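Local coordinates for heme-binding protein A / AI-2 binding protein A (Helicobacter pylori SS1, PDB 6OFQ) that binds peptides in the periplasm and probably hands them to an ABC transporter for uptake, at residues Val91-Leu96 / Asp161-Phe166; Tyr62-Gln67 / Phe183-Ser188. All coordinates share one frame; numbering follows the deposited sequence. Where two conformers were deposited one is given.

Contacts 1 and 2 lie on the same side of the chain's centre, about 14 Å apart between their own centres, and both reach one antiparallel sheet. Contact 1 pairs two inner strands of that sheet, 91-96 and 163-168; contact 2 joins the chain leading into its outermost strand 66-68 to the loop between helices 175-178 and 189-197. Along the chain contact 1 is nested within the loop that contact 2 closes. The two touch directly: Leu65 packs on Leu96 and Phe166, and Val66 on Phe94. The sheet of this periplasmic peptide-binding protein is thereby tied to the connection that follows strand 163-168.

Contact 1. Residues Val91-Leu96 / Asp161-Phe166; sequences VYTFHL and DYTIRF
Phe94 N donates to Ile164 O at 2.8 Å, and Ile164 N returns a bond to Phe94 O, making these two residues a hydrogen-bonded pair of an antiparallel ladder. Tyr92 and Phe166 form the next such pair, and between the two lies the non-hydrogen-bonded pair Thr93-Arg165. At the other end Leu96 N donates to Tyr162 O at 2.8 Å.

In the conformer described, one of two, the guanidinium of Arg165 comes side-on to Thr93 and brings NE to 2.9 Å and NH2 to 3.1 Å of the single oxygen OG1, which lies practically in the guanidinium plane. CG of Arg165 stands anti to the backbone N (chi1 177°), and a bend at chi3 folds the head back over the neighbouring strand; on the way CD passes 3.6 Å from CG1 of Val91. On the same side of the sheet, the methyls CG2 of Thr93 and CG2 of Thr163 meet at 3.8 Å, and a water links His95 ND1 to Thr163 OG1. These polar ends have further partners, Asp84 for His95 NE2 and Asp160 for Thr163 OG1.

The face of Phe94, Ile164 and Phe166 is largely apolar. Phe94 and Phe166 meet rim to rim with their planes at 88°, Phe94 CE2 coming 3.7 Å from Phe166 CD2, while Leu96 CD1 rests 4.0 Å from Ile164 CG1.

Strand 75-85 flanks 91-96 and strand 153-160 flanks 163-168, placing the pair inside a five-stranded antiparallel sheet. Helix 116-127 covers that face through Ala116, Val119, Leu120 and Phe123, with Phe175 packing edge-to-face against Tyr92 and Phe166.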
loop_
_atom_site.group_PDB
_atom_site.type_symbol
_atom_site.label_atom_id
_atom_site.label_comp_id
_atom_site.label_asym_id
_atom_site.label_seq_id
_atom_site.Cartn_x
_atom_site.Cartn_y
_atom_site.Cartn_z
ATOM N N VAL A 91 -15.604 -7.327 -21.187
ATOM C CA VAL A 91 -16.828 -7.072 -20.450
ATOM C C VAL A 91 -16.861 -7.871 -19.182
ATOM O O VAL A 91 -16.715 -9.088 -19.232
ATOM C CB VAL A 91 -18.073 -7.309 -21.305
ATOM C CG1 VAL A 91 -19.351 -6.974 -20.525
ATOM C CG2 VAL A 91 -18.075 -6.455 -22.519
ATOM N N TYR A 92 -17.034 -7.174 -18.051
ATOM C CA TYR A 92 -17.149 -7.804 -16.732
ATOM C C TYR A 92 -18.496 -7.483 -16.127
ATOM O O TYR A 92 -18.818 -6.318 -15.967
ATOM C CB TYR A 92 -16.100 -7.290 -15.721
ATOM C CG TYR A 92 -14.680 -7.639 -16.046
ATOM C CD1 TYR A 92 -14.024 -7.192 -17.180
ATOM C CD2 TYR A 92 -13.923 -8.369 -15.133
ATOM C CE1 TYR A 92 -12.704 -7.499 -17.415
ATOM C CE2 TYR A 92 -12.588 -8.648 -15.368
ATOM C CZ TYR A 92 -11.980 -8.203 -16.488
ATOM O OH TYR A 92 -10.662 -8.504 -16.771
ATOM N N THR A 93 -19.316 -8.506 -15.876
ATOM C CA THR A 93 -20.641 -8.289 -15.297
ATOM C C THR A 93 -20.669 -8.866 -13.871
ATOM O O THR A 93 -20.361 -10.031 -13.672
ATOM C CB THR A 93 -21.730 -8.998 -16.121
ATOM O OG1 THR A 93 -21.687 -8.536 -17.479
ATOM C CG2 THR A 93 -23.078 -8.626 -15.600
ATOM N N PHE A 94 -20.963 -7.977 -12.913
ATOM C CA PHE A 94 -20.987 -8.323 -11.479
ATOM C C PHE A 94 -22.416 -8.361 -10.961
ATOM O O PHE A 94 -23.196 -7.438 -11.179
ATOM C CB PHE A 94 -20.175 -7.300 -10.660
ATOM C CG PHE A 94 -18.694 -7.428 -10.916
ATOM C CD1 PHE A 94 -17.880 -8.284 -10.169
ATOM C CD2 PHE A 94 -18.098 -6.679 -11.925
ATOM C CE1 PHE A 94 -16.547 -8.455 -10.466
ATOM C CE2 PHE A 94 -16.758 -6.813 -12.234
ATOM C CZ PHE A 94 -16.017 -7.728 -11.510
ATOM N N HIS A 95 -22.713 -9.481 -10.313
ATOM C CA HIS A 95 -23.991 -9.678 -9.673
ATOM C C HIS A 95 -23.810 -9.302 -8.203
ATOM O O HIS A 95 -23.041 -9.951 -7.507
ATOM C CB HIS A 95 -24.407 -11.162 -9.871
ATOM C CG HIS A 95 -24.346 -11.624 -11.312
ATOM N ND1 HIS A 95 -25.332 -11.243 -12.193
ATOM C CD2 HIS A 95 -23.376 -12.197 -12.072
ATOM C CE1 HIS A 95 -25.014 -11.645 -13.414
ATOM N NE2 HIS A 95 -23.835 -12.236 -13.373
ATOM N N LEU A 96 -24.564 -8.325 -7.726
ATOM C CA LEU A 96 -24.324 -7.716 -6.441
ATOM C C LEU A 96 -25.096 -8.500 -5.386
ATOM O O LEU A 96 -26.234 -9.013 -5.618
ATOM C CB LEU A 96 -24.670 -6.249 -6.464
ATOM C CG LEU A 96 -24.001 -5.357 -7.513
ATOM C CD1 LEU A 96 -24.426 -3.943 -7.301
ATOM C CD2 LEU A 96 -22.476 -5.494 -7.428
ATOM N N ASP A 161 -30.761 -2.791 -10.185
ATOM C CA ASP A 161 -30.277 -2.319 -8.905
ATOM C C ASP A 161 -29.240 -3.274 -8.297
ATOM O O ASP A 161 -28.574 -2.888 -7.324
ATOM C CB ASP A 161 -31.428 -2.240 -7.891
ATOM C CG ASP A 161 -32.396 -1.118 -8.171
ATOM O OD1 ASP A 161 -32.212 -0.262 -9.050
ATOM O OD2 ASP A 161 -33.423 -1.162 -7.481
ATOM N N TYR A 162 -29.030 -4.471 -8.851
ATOM C CA TYR A 162 -28.097 -5.440 -8.291
ATOM C C TYR A 162 -27.144 -5.993 -9.344
ATOM O O TYR A 162 -26.565 -7.042 -9.165
ATOM C CB TYR A 162 -28.800 -6.591 -7.556
ATOM C CG TYR A 162 -29.604 -6.054 -6.424
ATOM C CD1 TYR A 162 -29.030 -5.567 -5.247
ATOM C CD2 TYR A 162 -30.996 -6.015 -6.572
ATOM C CE1 TYR A 162 -29.837 -5.081 -4.217
ATOM C CE2 TYR A 162 -31.792 -5.557 -5.536
ATOM C CZ TYR A 162 -31.201 -5.080 -4.390
ATOM O OH TYR A 162 -32.081 -4.679 -3.394
ATOM N N THR A 163 -26.937 -5.212 -10.400
ATOM C CA THR A 163 -26.061 -5.677 -11.516
ATOM C C THR A 163 -25.269 -4.505 -12.087
ATOM O O THR A 163 -25.811 -3.508 -12.550
ATOM C CB THR A 163 -26.890 -6.361 -12.657
ATOM O OG1 THR A 163 -27.814 -7.279 -12.088
ATOM C CG2 THR A 163 -25.956 -7.098 -13.635
ATOM N N ILE A 164 -23.936 -4.681 -12.065
ATOM C CA ILE A 164 -23.011 -3.726 -12.612
ATOM C C ILE A 164 -22.209 -4.322 -13.766
ATOM O O ILE A 164 -21.694 -5.423 -13.652
ATOM C CB ILE A 164 -22.042 -3.198 -11.503
ATOM C CG1 ILE A 164 -22.772 -2.239 -10.515
ATOM C CG2 ILE A 164 -20.853 -2.520 -12.148
ATOM C CD1 ILE A 164 -22.924 -0.841 -11.056
ATOM N N ARG A 165 -22.140 -3.610 -14.880
ATOM C CA ARG A 165 -21.349 -4.071 -16.036
ATOM C C ARG A 165 -20.271 -3.053 -16.387
ATOM O O ARG A 165 -20.567 -1.875 -16.593
ATOM C CB ARG A 165 -22.235 -4.277 -17.263
ATOM C CG ARG A 165 -21.438 -4.682 -18.494
ATOM C CD ARG A 165 -22.335 -5.198 -19.609
ATOM N NE ARG A 165 -22.815 -6.543 -19.252
ATOM C CZ ARG A 165 -23.847 -7.190 -19.807
ATOM N NH1 ARG A 165 -24.626 -6.635 -20.718
ATOM N NH2 ARG A 165 -24.156 -8.383 -19.379
ATOM N N PHE A 166 -19.018 -3.498 -16.395
ATOM C CA PHE A 166 -17.888 -2.725 -16.871
ATOM C C PHE A 166 -17.541 -3.154 -18.262
ATOM O O PHE A 166 -17.532 -4.374 -18.537
ATOM C CB PHE A 166 -16.628 -3.004 -16.007
ATOM C CG PHE A 166 -16.700 -2.543 -14.582
ATOM C CD1 PHE A 166 -16.245 -1.275 -14.196
ATOM C CD2 PHE A 166 -17.154 -3.408 -13.629
ATOM C CE1 PHE A 166 -16.303 -0.878 -12.865
ATOM C CE2 PHE A 166 -17.195 -3.041 -12.296
ATOM C CZ PHE A 166 -16.808 -1.764 -11.938
HETATM O O HOH W 1 -27.308 -9.762 -11.018
HETATM O O HOH W 2 -27.407 -10.103 -7.918
#

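Contact 2. Residues Tyr62-Gln67 / Phe183-Ser188; sequences YDTLVQ and FLSILS
Tyr62 reaches across to Leu187 with the CE1 side of its ring, CE1 lying 3.6 Å from Leu187 CD1, while its CB sits 3.5 Å from Ser185 OG. CG of Tyr62 is anti to the carbonyl carbon (chi1 -61°), which carries the ring along the 185-187 backbone and sets its edge against Ile186 O; the phenol OH is bound by Met44 O. The end of the Leu187 side chain comes nearer to the tyrosine than its CB direction alone would suggest. One direct hydrogen bond joins the backbones: Ile186 N donates to Asp63 O at 2.9 Å.

Segment 62-67 follows helix 52-61 and runs into edge strand 66-68 of the five-stranded antiparallel sheet of this type II periplasmic binding protein, whereas 183-188 is irregular chain that comes after helix 175-178 and leads to helix 189-197. Ser188 is the N-cap of that last helix, its OG bonded to Tyr191 N. Besides side-chain packing, one direct backbone bond and bridging waters join the two connections. One water accepts from Asp63 N and donates to Ile186 O; another accepts from Leu65 N and donates to Leu184 O.

Thr64 holds OG1 between its backbone N and carbonyl carbon (chi1 38°), where it donates to Val66 O at 2.7 Å. The same rotation aims CG2 at the other segment, 3.6 Å from Leu184 O. Ser185 OG accepts a hydrogen bond from a water, whose oxygen lies 2.7 Å away, and is also hydrogen-bonded to Asp182 O. Asp63 has its CB pointing away from 183-188, and its OD2 is hydrogen-bonded to Thr211 OG1 and Trp234 NE1.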
loop_
_atom_site.group_PDB
_atom_site.type_symbol
_atom_site.label_atom_id
_atom_site.label_comp_id
_atom_site.label_asym_id
_atom_site.label_seq_id
_atom_site.Cartn_x
_atom_site.Cartn_y
_atom_site.Cartn_z
ATOM N N TYR A 62 -14.752 -0.739 5.114
ATOM C CA TYR A 62 -15.336 -0.802 3.774
ATOM C C TYR A 62 -15.123 -2.183 3.147
ATOM O O TYR A 62 -14.125 -2.839 3.419
ATOM C CB TYR A 62 -14.713 0.181 2.790
ATOM C CG TYR A 62 -14.867 1.642 3.172
ATOM C CD1 TYR A 62 -16.035 2.326 2.906
ATOM C CD2 TYR A 62 -13.867 2.327 3.826
ATOM C CE1 TYR A 62 -16.193 3.673 3.192
ATOM C CE2 TYR A 62 -14.011 3.674 4.087
ATOM C CZ TYR A 62 -15.165 4.350 3.753
ATOM O OH TYR A 62 -15.241 5.710 3.998
ATOM N N ASP A 63 -16.060 -2.581 2.283
ATOM C CA ASP A 63 -15.873 -3.655 1.334
ATOM C C ASP A 63 -15.736 -3.180 -0.077
ATOM O O ASP A 63 -16.059 -2.047 -0.445
ATOM C CB ASP A 63 -17.044 -4.614 1.385
ATOM C CG ASP A 63 -17.141 -5.290 2.734
ATOM O OD1 ASP A 63 -16.133 -5.887 3.199
ATOM O OD2 ASP A 63 -18.216 -5.250 3.374
ATOM N N THR A 64 -15.245 -4.138 -0.866
ATOM C CA THR A 64 -15.036 -3.999 -2.299
ATOM C C THR A 64 -15.943 -5.005 -3.050
ATOM O O THR A 64 -16.600 -5.838 -2.429
ATOM C CB THR A 64 -13.543 -4.188 -2.657
ATOM O OG1 THR A 64 -12.977 -5.209 -1.836
ATOM C CG2 THR A 64 -12.731 -2.887 -2.434
ATOM N N LEU A 65 -15.910 -4.962 -4.387
ATOM C CA LEU A 65 -16.724 -5.925 -5.171
ATOM C C LEU A 65 -16.273 -7.383 -5.005
ATOM O O LEU A 65 -17.069 -8.325 -4.861
ATOM C CB LEU A 65 -16.724 -5.540 -6.635
ATOM C CG LEU A 65 -17.502 -4.262 -6.984
ATOM C CD1 LEU A 65 -17.260 -3.986 -8.460
ATOM C CD2 LEU A 65 -19.010 -4.494 -6.808
ATOM N N VAL A 66 -14.954 -7.552 -5.010
ATOM C CA VAL A 66 -14.274 -8.797 -4.711
ATOM C C VAL A 66 -13.280 -8.568 -3.601
ATOM O O VAL A 66 -12.937 -7.396 -3.374
ATOM C CB VAL A 66 -13.573 -9.394 -5.968
ATOM C CG1 VAL A 66 -14.604 -9.512 -7.111
ATOM C CG2 VAL A 66 -12.362 -8.566 -6.405
ATOM N N GLN A 67 -12.839 -9.574 -2.874
ATOM C CA GLN A 67 -11.900 -9.369 -1.807
ATOM C C GLN A 67 -10.835 -10.430 -1.801
ATOM O O GLN A 67 -10.990 -11.449 -2.512
ATOM C CB GLN A 67 -12.560 -9.301 -0.440
ATOM C CG GLN A 67 -13.228 -10.597 -0.022
ATOM C CD GLN A 67 -14.094 -10.454 1.214
ATOM O OE1 GLN A 67 -14.710 -9.430 1.476
ATOM N NE2 GLN A 67 -14.241 -11.543 1.944
ATOM N N PHE A 183 -8.788 1.489 -2.859
ATOM C CA PHE A 183 -9.297 2.704 -3.497
ATOM C C PHE A 183 -10.633 2.522 -4.163
ATOM O O PHE A 183 -11.292 3.512 -4.486
ATOM C CB PHE A 183 -8.232 3.349 -4.406
ATOM C CG PHE A 183 -8.110 2.705 -5.775
ATOM C CD1 PHE A 183 -7.467 1.501 -6.024
ATOM C CD2 PHE A 183 -8.676 3.338 -6.879
ATOM C CE1 PHE A 183 -7.282 0.979 -7.290
ATOM C CE2 PHE A 183 -8.493 2.829 -8.149
ATOM C CZ PHE A 183 -7.863 1.619 -8.375
ATOM N N LEU A 184 -10.992 1.261 -4.425
ATOM C CA LEU A 184 -12.264 0.931 -5.043
ATOM C C LEU A 184 -13.271 0.430 -4.038
ATOM O O LEU A 184 -14.251 -0.259 -4.390
ATOM C CB LEU A 184 -12.048 -0.036 -6.205
ATOM C CG LEU A 184 -11.222 0.569 -7.317
ATOM C CD1 LEU A 184 -10.940 -0.499 -8.377
ATOM C CD2 LEU A 184 -11.830 1.845 -7.929
ATOM N N SER A 185 -13.093 0.785 -2.776
ATOM C CA SER A 185 -14.096 0.586 -1.764
ATOM C C SER A 185 -15.460 1.227 -2.072
ATOM O O SER A 185 -15.516 2.262 -2.751
ATOM C CB SER A 185 -13.560 1.213 -0.485
ATOM O OG SER A 185 -12.485 0.521 0.100
ATOM N N ILE A 186 -16.493 0.560 -1.595
ATOM C CA ILE A 186 -17.861 1.038 -1.844
ATOM C C ILE A 186 -18.346 1.951 -0.704
ATOM O O ILE A 186 -18.539 1.459 0.403
ATOM C CB ILE A 186 -18.820 -0.117 -2.092
ATOM C CG1 ILE A 186 -18.332 -1.050 -3.228
ATOM C CG2 ILE A 186 -20.203 0.419 -2.448
ATOM C CD1 ILE A 186 -17.889 -0.371 -4.504
ATOM N N LEU A 187 -18.470 3.230 -1.064
ATOM C CA LEU A 187 -19.050 4.200 -0.114
ATOM C C LEU A 187 -20.533 4.324 -0.402
ATOM O O LEU A 187 -21.029 3.797 -1.401
ATOM C CB LEU A 187 -18.390 5.549 -0.336
ATOM C CG LEU A 187 -17.023 5.758 0.316
ATOM C CD1 LEU A 187 -15.952 4.789 -0.176
ATOM C CD2 LEU A 187 -16.568 7.193 0.150
ATOM N N SER A 188 -21.246 4.956 0.539
ATOM C CA SER A 188 -22.696 5.106 0.388
ATOM C C SER A 188 -23.081 6.406 -0.303
ATOM O O SER A 188 -22.851 7.518 0.201
ATOM C CB SER A 188 -23.350 5.109 1.764
ATOM O OG SER A 188 -24.706 5.586 1.713
HETATM O O HOH W 3 -11.667 -1.668 1.472
HETATM O O HOH W 4 -18.332 -0.726 2.020
HETATM O O HOH W 5 -14.666 -2.769 -5.755
#